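Local atomic coordinates of adhesion G-protein coupled receptor G6 (PDB entry 6V55), a protein that is a zebrafish adhesion G-protein-coupled receptor, also called Gpr126, whose calcium-binding extracellular region is linked to cell adhesion and probably to myelination. Residues I343-T348 with T442-E447; V350-T356 with T397-Y403. All coordinates share one frame. Numbering follows the deposited sequence.

Interaction 1 of 2, residues I343-T348 with T442-E447; sequences IFYRST and TVNLME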
loop_
_atom_site.group_PDB
_atom_site.type_symbol
_atom_site.label_atom_id
_atom_site.label_comp_id
_atom_site.label_asym_id
_atom_site.label_seq_id
_atom_site.Cartn_x
_atom_site.Cartn_y
_atom_site.Cartn_z
ATOM N N ILE A 343 -21.990 -12.336 -6.360
ATOM C CA ILE A 343 -20.990 -13.145 -5.658
ATOM C C ILE A 343 -21.268 -14.618 -5.950
ATOM O O ILE A 343 -22.408 -15.082 -5.800
ATOM C CB ILE A 343 -21.016 -12.867 -4.146
ATOM C CG1 ILE A 343 -20.659 -11.403 -3.877
ATOM C CG2 ILE A 343 -20.146 -13.865 -3.355
ATOM C CD1 ILE A 343 -19.160 -11.138 -3.788
ATOM N N PHE A 344 -20.233 -15.356 -6.354
ATOM C CA PHE A 344 -20.381 -16.717 -6.840
ATOM C C PHE A 344 -19.791 -17.734 -5.867
ATOM O O PHE A 344 -18.747 -17.492 -5.261
ATOM C CB PHE A 344 -19.703 -16.838 -8.179
ATOM C CG PHE A 344 -20.376 -16.067 -9.266
ATOM C CD1 PHE A 344 -20.014 -14.745 -9.542
ATOM C CD2 PHE A 344 -21.373 -16.666 -10.025
ATOM C CE1 PHE A 344 -20.628 -14.042 -10.576
ATOM C CE2 PHE A 344 -22.001 -15.976 -11.054
ATOM C CZ PHE A 344 -21.620 -14.661 -11.337
ATOM N N TYR A 345 -20.463 -18.877 -5.727
ATOM C CA TYR A 345 -20.053 -19.967 -4.851
ATOM C C TYR A 345 -20.091 -21.276 -5.628
ATOM O O TYR A 345 -20.991 -21.481 -6.445
ATOM C CB TYR A 345 -20.984 -20.090 -3.653
ATOM C CG TYR A 345 -21.031 -18.897 -2.722
ATOM C CD1 TYR A 345 -20.198 -18.835 -1.603
ATOM C CD2 TYR A 345 -21.931 -17.853 -2.938
ATOM C CE1 TYR A 345 -20.250 -17.766 -0.732
ATOM C CE2 TYR A 345 -21.987 -16.766 -2.074
ATOM C CZ TYR A 345 -21.140 -16.727 -0.971
ATOM O OH TYR A 345 -21.187 -15.656 -0.087
ATOM N N ARG A 346 -19.139 -22.174 -5.369
ATOM C CA ARG A 346 -19.144 -23.513 -5.957
ATOM C C ARG A 346 -19.438 -24.535 -4.867
ATOM O O ARG A 346 -18.802 -24.493 -3.810
ATOM C CB ARG A 346 -17.795 -23.802 -6.608
ATOM C CG ARG A 346 -17.636 -25.179 -7.230
ATOM C CD ARG A 346 -16.165 -25.438 -7.647
ATOM N NE ARG A 346 -15.321 -25.387 -6.458
ATOM C CZ ARG A 346 -14.332 -24.515 -6.249
ATOM N NH1 ARG A 346 -14.007 -23.612 -7.175
ATOM N NH2 ARG A 346 -13.657 -24.557 -5.098
ATOM N N SER A 347 -20.396 -25.450 -5.104
ATOM C CA SER A 347 -20.744 -26.435 -4.083
ATOM C C SER A 347 -20.641 -27.861 -4.604
ATOM O O SER A 347 -20.795 -28.126 -5.803
ATOM C CB SER A 347 -22.164 -26.254 -3.512
ATOM O OG SER A 347 -23.116 -26.096 -4.543
ATOM N N THR A 348 -20.381 -28.783 -3.676
ATOM C CA THR A 348 -20.328 -30.213 -3.961
ATOM C C THR A 348 -21.403 -30.890 -3.126
ATOM O O THR A 348 -21.331 -30.890 -1.890
ATOM C CB THR A 348 -18.951 -30.797 -3.663
ATOM O OG1 THR A 348 -18.023 -30.278 -4.622
ATOM C CG2 THR A 348 -18.962 -32.328 -3.761
ATOM N N THR A 442 -20.474 -29.444 0.844
ATOM C CA THR A 442 -19.469 -28.419 1.100
ATOM C C THR A 442 -19.694 -27.289 0.102
ATOM O O THR A 442 -19.993 -27.553 -1.067
ATOM C CB THR A 442 -18.058 -28.975 0.950
ATOM O OG1 THR A 442 -17.881 -29.335 -0.412
ATOM C CG2 THR A 442 -17.852 -30.234 1.807
ATOM N N VAL A 443 -19.590 -26.040 0.566
ATOM C CA VAL A 443 -19.730 -24.845 -0.269
ATOM C C VAL A 443 -18.460 -24.019 -0.120
ATOM O O VAL A 443 -18.011 -23.767 1.003
ATOM C CB VAL A 443 -20.966 -24.004 0.114
ATOM C CG1 VAL A 443 -21.062 -22.740 -0.727
ATOM C CG2 VAL A 443 -22.240 -24.808 -0.045
ATOM N N ASN A 444 -17.872 -23.623 -1.249
ATOM C CA ASN A 444 -16.668 -22.812 -1.277
ATOM C C ASN A 444 -16.943 -21.521 -2.027
ATOM O O ASN A 444 -17.565 -21.528 -3.096
ATOM C CB ASN A 444 -15.504 -23.562 -1.930
ATOM C CG ASN A 444 -15.008 -24.694 -1.068
ATOM O OD1 ASN A 444 -14.995 -24.586 0.161
ATOM N ND2 ASN A 444 -14.625 -25.799 -1.693
ATOM N N LEU A 445 -16.505 -20.416 -1.437
ATOM C CA LEU A 445 -16.539 -19.143 -2.130
ATOM C C LEU A 445 -15.545 -19.181 -3.276
ATOM O O LEU A 445 -14.422 -19.685 -3.129
ATOM C CB LEU A 445 -16.214 -18.015 -1.160
ATOM C CG LEU A 445 -16.052 -16.592 -1.671
ATOM C CD1 LEU A 445 -17.376 -16.075 -2.169
ATOM C CD2 LEU A 445 -15.550 -15.752 -0.520
ATOM N N MET A 446 -15.998 -18.706 -4.438
ATOM C CA MET A 446 -15.225 -18.815 -5.668
ATOM C C MET A 446 -13.996 -17.920 -5.608
ATOM O O MET A 446 -14.093 -16.736 -5.262
ATOM C CB MET A 446 -16.089 -18.444 -6.863
ATOM C CG MET A 446 -15.333 -18.226 -8.123
ATOM S SD MET A 446 -15.671 -19.562 -9.204
ATOM C CE MET A 446 -17.288 -19.116 -9.751
ATOM N N GLU A 447 -12.846 -18.516 -5.921
ATOM C CA GLU A 447 -11.553 -17.906 -5.691
ATOM C C GLU A 447 -11.337 -16.769 -6.671
ATOM O O GLU A 447 -11.732 -16.856 -7.839
ATOM C CB GLU A 447 -10.453 -18.957 -5.842
ATOM C CG GLU A 447 -10.552 -20.144 -4.845
ATOM C CD GLU A 447 -11.488 -21.300 -5.289
ATOM O OE1 GLU A 447 -12.206 -21.834 -4.418
ATOM O OE2 GLU A 447 -11.526 -21.647 -6.491
#
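Two strands of the SEA domain, whose alpha/beta sandwich resembles the ferredoxin fold, pair antiparallel here, and nearly every facing backbone group finds a partner. In the hydrogen-bonded pair Arg346/Asn444, Arg346 N donates to Asn444 O (2.8 Å) and Asn444 N to Arg346 O (2.9 Å); Thr348 N to Thr442 O (2.9 Å) and Thr442 N to Thr348 O (3.2 Å) form the next such pair. Beyond the strand, Met446 N still reaches Phe344 O (3.1 Å). The NH groups of Val443 and Leu445 face outward, where Glu423 and Glu419 accept them, while Tyr345 and Ser347 bond through their backbones to strand 399-410. Small Ser347, its hydroxyl bonded to Ala405 O, fits the face it shares with Tyr345 and Val443, which are buried against Ile422 of helix 419-427; Leu445, more exposed, also packs on Tyr345. Phe344 and Met446, both apolar and buried, meet Ile487 of strand 480-488 and so join the sheet to the part of the chain that follows. The long side chain of Arg346, whose NH1 also donates to Tyr492 O, extends beyond the partner strand's end at Leu445 to a two-pronged salt bridge: NH1 lies 3.2 Å from Glu447 OE2, and NH2 lies 3.2 Å from Glu447 OE1.

Interaction 2 of 2, residues V350-T356 with T397-Y403; sequences VVTDEQT and TTTRQIY. Unlike the reference sequence in segment 397-403: Ile402 (reference Thr).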
loop_
_atom_site.group_PDB
_atom_site.type_symbol
_atom_site.label_atom_id
_atom_site.label_comp_id
_atom_site.label_asym_id
_atom_site.label_seq_id
_atom_site.Cartn_x
_atom_site.Cartn_y
_atom_site.Cartn_z
ATOM N N VAL A 350 -23.578 -34.303 -2.209
ATOM C CA VAL A 350 -23.634 -35.762 -2.190
ATOM C C VAL A 350 -25.059 -36.142 -1.806
ATOM O O VAL A 350 -25.506 -35.854 -0.693
ATOM C CB VAL A 350 -22.617 -36.354 -1.210
ATOM C CG1 VAL A 350 -22.835 -37.839 -1.087
ATOM C CG2 VAL A 350 -21.212 -36.040 -1.682
ATOM N N VAL A 351 -25.795 -36.744 -2.737
ATOM C CA VAL A 351 -27.201 -37.059 -2.523
ATOM C C VAL A 351 -27.400 -38.569 -2.654
ATOM O O VAL A 351 -26.590 -39.270 -3.266
ATOM C CB VAL A 351 -28.128 -36.282 -3.495
ATOM C CG1 VAL A 351 -27.873 -34.780 -3.418
ATOM C CG2 VAL A 351 -27.961 -36.753 -4.912
ATOM N N THR A 352 -28.474 -39.082 -2.043
ATOM C CA THR A 352 -28.863 -40.487 -2.204
ATOM C C THR A 352 -30.248 -40.570 -2.837
ATOM O O THR A 352 -31.229 -40.109 -2.254
ATOM C CB THR A 352 -28.842 -41.259 -0.880
ATOM O OG1 THR A 352 -27.493 -41.421 -0.460
ATOM C CG2 THR A 352 -29.413 -42.629 -1.052
ATOM N N ASP A 353 -30.318 -41.157 -4.025
ATOM C CA ASP A 353 -31.557 -41.327 -4.761
ATOM C C ASP A 353 -32.018 -42.757 -4.554
ATOM O O ASP A 353 -31.293 -43.691 -4.905
ATOM C CB ASP A 353 -31.333 -41.055 -6.252
ATOM C CG ASP A 353 -32.621 -40.715 -6.999
ATOM O OD1 ASP A 353 -32.538 -40.021 -8.033
ATOM O OD2 ASP A 353 -33.718 -41.135 -6.575
ATOM N N GLU A 354 -33.224 -42.931 -4.021
ATOM C CA GLU A 354 -33.772 -44.278 -3.904
ATOM C C GLU A 354 -34.694 -44.637 -5.056
ATOM O O GLU A 354 -35.090 -45.804 -5.174
ATOM C CB GLU A 354 -34.498 -44.437 -2.581
ATOM C CG GLU A 354 -33.556 -44.870 -1.490
ATOM C CD GLU A 354 -34.167 -44.738 -0.123
ATOM O OE1 GLU A 354 -34.107 -45.733 0.646
ATOM O OE2 GLU A 354 -34.697 -43.639 0.178
ATOM N N GLN A 355 -35.000 -43.667 -5.922
ATOM C CA GLN A 355 -35.820 -43.863 -7.108
ATOM C C GLN A 355 -35.034 -43.469 -8.349
ATOM O O GLN A 355 -35.454 -42.572 -9.097
ATOM C CB GLN A 355 -37.100 -43.038 -6.988
ATOM C CG GLN A 355 -37.978 -43.467 -5.835
ATOM C CD GLN A 355 -38.905 -42.368 -5.398
ATOM O OE1 GLN A 355 -39.190 -41.449 -6.174
ATOM N NE2 GLN A 355 -39.377 -42.439 -4.147
ATOM N N THR A 356 -33.866 -44.098 -8.534
ATOM C CA THR A 356 -32.989 -43.780 -9.667
ATOM C C THR A 356 -33.565 -44.028 -11.066
ATOM O O THR A 356 -33.384 -43.132 -11.919
ATOM C CB THR A 356 -31.636 -44.487 -9.488
ATOM O OG1 THR A 356 -31.179 -44.386 -8.125
ATOM C CG2 THR A 356 -30.597 -43.915 -10.406
ATOM N N THR A 397 -31.375 -50.154 -7.227
ATOM C CA THR A 397 -32.106 -48.956 -7.594
ATOM C C THR A 397 -31.823 -47.781 -6.638
ATOM O O THR A 397 -32.407 -46.697 -6.808
ATOM C CB THR A 397 -33.598 -49.338 -7.682
ATOM O OG1 THR A 397 -34.407 -48.200 -7.716
ATOM C CG2 THR A 397 -34.023 -50.163 -6.472
ATOM N N THR A 398 -30.861 -47.935 -5.710
ATOM C CA THR A 398 -30.400 -46.833 -4.866
ATOM C C THR A 398 -28.991 -46.431 -5.279
ATOM O O THR A 398 -28.050 -47.226 -5.149
ATOM C CB THR A 398 -30.427 -47.173 -3.378
ATOM O OG1 THR A 398 -31.783 -47.302 -2.939
ATOM C CG2 THR A 398 -29.779 -46.018 -2.586
ATOM N N THR A 399 -28.860 -45.202 -5.780
ATOM C CA THR A 399 -27.572 -44.604 -6.101
ATOM C C THR A 399 -27.215 -43.489 -5.129
ATOM O O THR A 399 -28.080 -42.746 -4.656
ATOM C CB THR A 399 -27.539 -43.996 -7.494
ATOM O OG1 THR A 399 -28.664 -43.110 -7.644
ATOM C CG2 THR A 399 -27.620 -45.059 -8.484
ATOM N N ARG A 400 -25.909 -43.368 -4.893
ATOM C CA ARG A 400 -25.278 -42.174 -4.360
ATOM C C ARG A 400 -24.765 -41.371 -5.538
ATOM O O ARG A 400 -23.993 -41.887 -6.351
ATOM C CB ARG A 400 -24.123 -42.526 -3.435
ATOM C CG ARG A 400 -23.461 -41.286 -2.859
ATOM C CD ARG A 400 -22.239 -41.610 -1.983
ATOM N NE ARG A 400 -22.344 -42.883 -1.263
ATOM C CZ ARG A 400 -23.040 -43.071 -0.136
ATOM N NH1 ARG A 400 -23.727 -42.071 0.412
ATOM N NH2 ARG A 400 -23.067 -44.272 0.437
ATOM N N GLN A 401 -25.187 -40.116 -5.632
ATOM C CA GLN A 401 -24.886 -39.263 -6.774
ATOM C C GLN A 401 -24.140 -38.038 -6.268
ATOM O O GLN A 401 -24.504 -37.485 -5.230
ATOM C CB GLN A 401 -26.176 -38.860 -7.504
ATOM C CG GLN A 401 -27.003 -40.041 -8.040
ATOM C CD GLN A 401 -28.266 -39.596 -8.762
ATOM O OE1 GLN A 401 -28.400 -38.429 -9.124
ATOM N NE2 GLN A 401 -29.198 -40.522 -8.971
ATOM N N ILE A 402 -23.083 -37.630 -6.972
ATOM C CA ILE A 402 -22.293 -36.470 -6.584
ATOM C C ILE A 402 -22.458 -35.419 -7.669
ATOM O O ILE A 402 -22.187 -35.685 -8.848
ATOM C CB ILE A 402 -20.814 -36.814 -6.348
ATOM C CG1 ILE A 402 -20.704 -37.891 -5.273
ATOM C CG2 ILE A 402 -20.068 -35.588 -5.887
ATOM C CD1 ILE A 402 -19.301 -38.215 -4.812
ATOM N N TYR A 403 -22.902 -34.224 -7.260
ATOM C CA TYR A 403 -23.219 -33.105 -8.135
ATOM C C TYR A 403 -22.283 -31.942 -7.854
ATOM O O TYR A 403 -21.875 -31.717 -6.710
ATOM C CB TYR A 403 -24.666 -32.635 -7.932
ATOM C CG TYR A 403 -25.690 -33.544 -8.559
ATOM C CD1 TYR A 403 -26.199 -33.272 -9.825
ATOM C CD2 TYR A 403 -26.130 -34.680 -7.900
ATOM C CE1 TYR A 403 -27.129 -34.103 -10.419
ATOM C CE2 TYR A 403 -27.066 -35.516 -8.475
ATOM C CZ TYR A 403 -27.558 -35.224 -9.737
ATOM O OH TYR A 403 -28.479 -36.061 -10.326
HETATM O O HOH W 1 -34.179 -48.085 -3.961
#
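The hydroxyl of Thr356 is the polar hub where this antiparallel pair of the ferredoxin-like SEA domain ends: Thr356 OG1 donates to Thr397 O (2.9 Å) and accepts from Thr399 OG1 (2.9 Å), a double role that suits a short hydroxyl side chain. The relay continues along one strand, since Gln401 NE2 donates to Thr399 OG1 (3.0 Å) and Tyr403 OH to Gln401 OE1 (2.7 Å), so the amide uses both its ends in a buried place. Backbone bonds fix the register: Val351 N to Gln401 O and Gln401 N to Val351 O are both 2.9 Å, Asp353 N to Thr399 O is 2.8 Å, and Thr399 N to Asp353 O is 3.0 Å. Where the strand ends, Asp353 OD2 accepts from Gln355 N (2.9 Å), an Asx turn, and also forms a salt bridge with Arg359. On the face away from that aspartate, Arg400 forms a salt bridge with Asp439, to which Thr352 is also hydrogen-bonded. A water lies 2.7 Å from both Glu354 O and Thr398 OG1, bridging them. Farther along, Val351 and Tyr403 pack against Ile365 of helix 361-374. Beta-branched Val350 meets Ile402, a residue that differs from the reference sequence, with Val350 CG2 4.1 Å from Ile402 CG1.

Strand 342-353 is the middle strand of the five-stranded antiparallel SEA sheet and serves both interactions. It is flanked by both neighbours along its length: interaction 1 samples its pairing with strand 436-445 in its first half, interaction 2 its pairing with strand 399-410, its neighbour on the other side, near its end. The centres lie about 22 Å apart. Along the chain interaction 2 is nested inside the loop closed by interaction 1, as expected when the first strand of a domain sits between a strand from the middle of the sequence and one from its end. The two meet directly where Thr348 CG2 lies 4.0 Å from Ile402 CG2. Together they tie the start, middle and end of the domain's chain into one sheet.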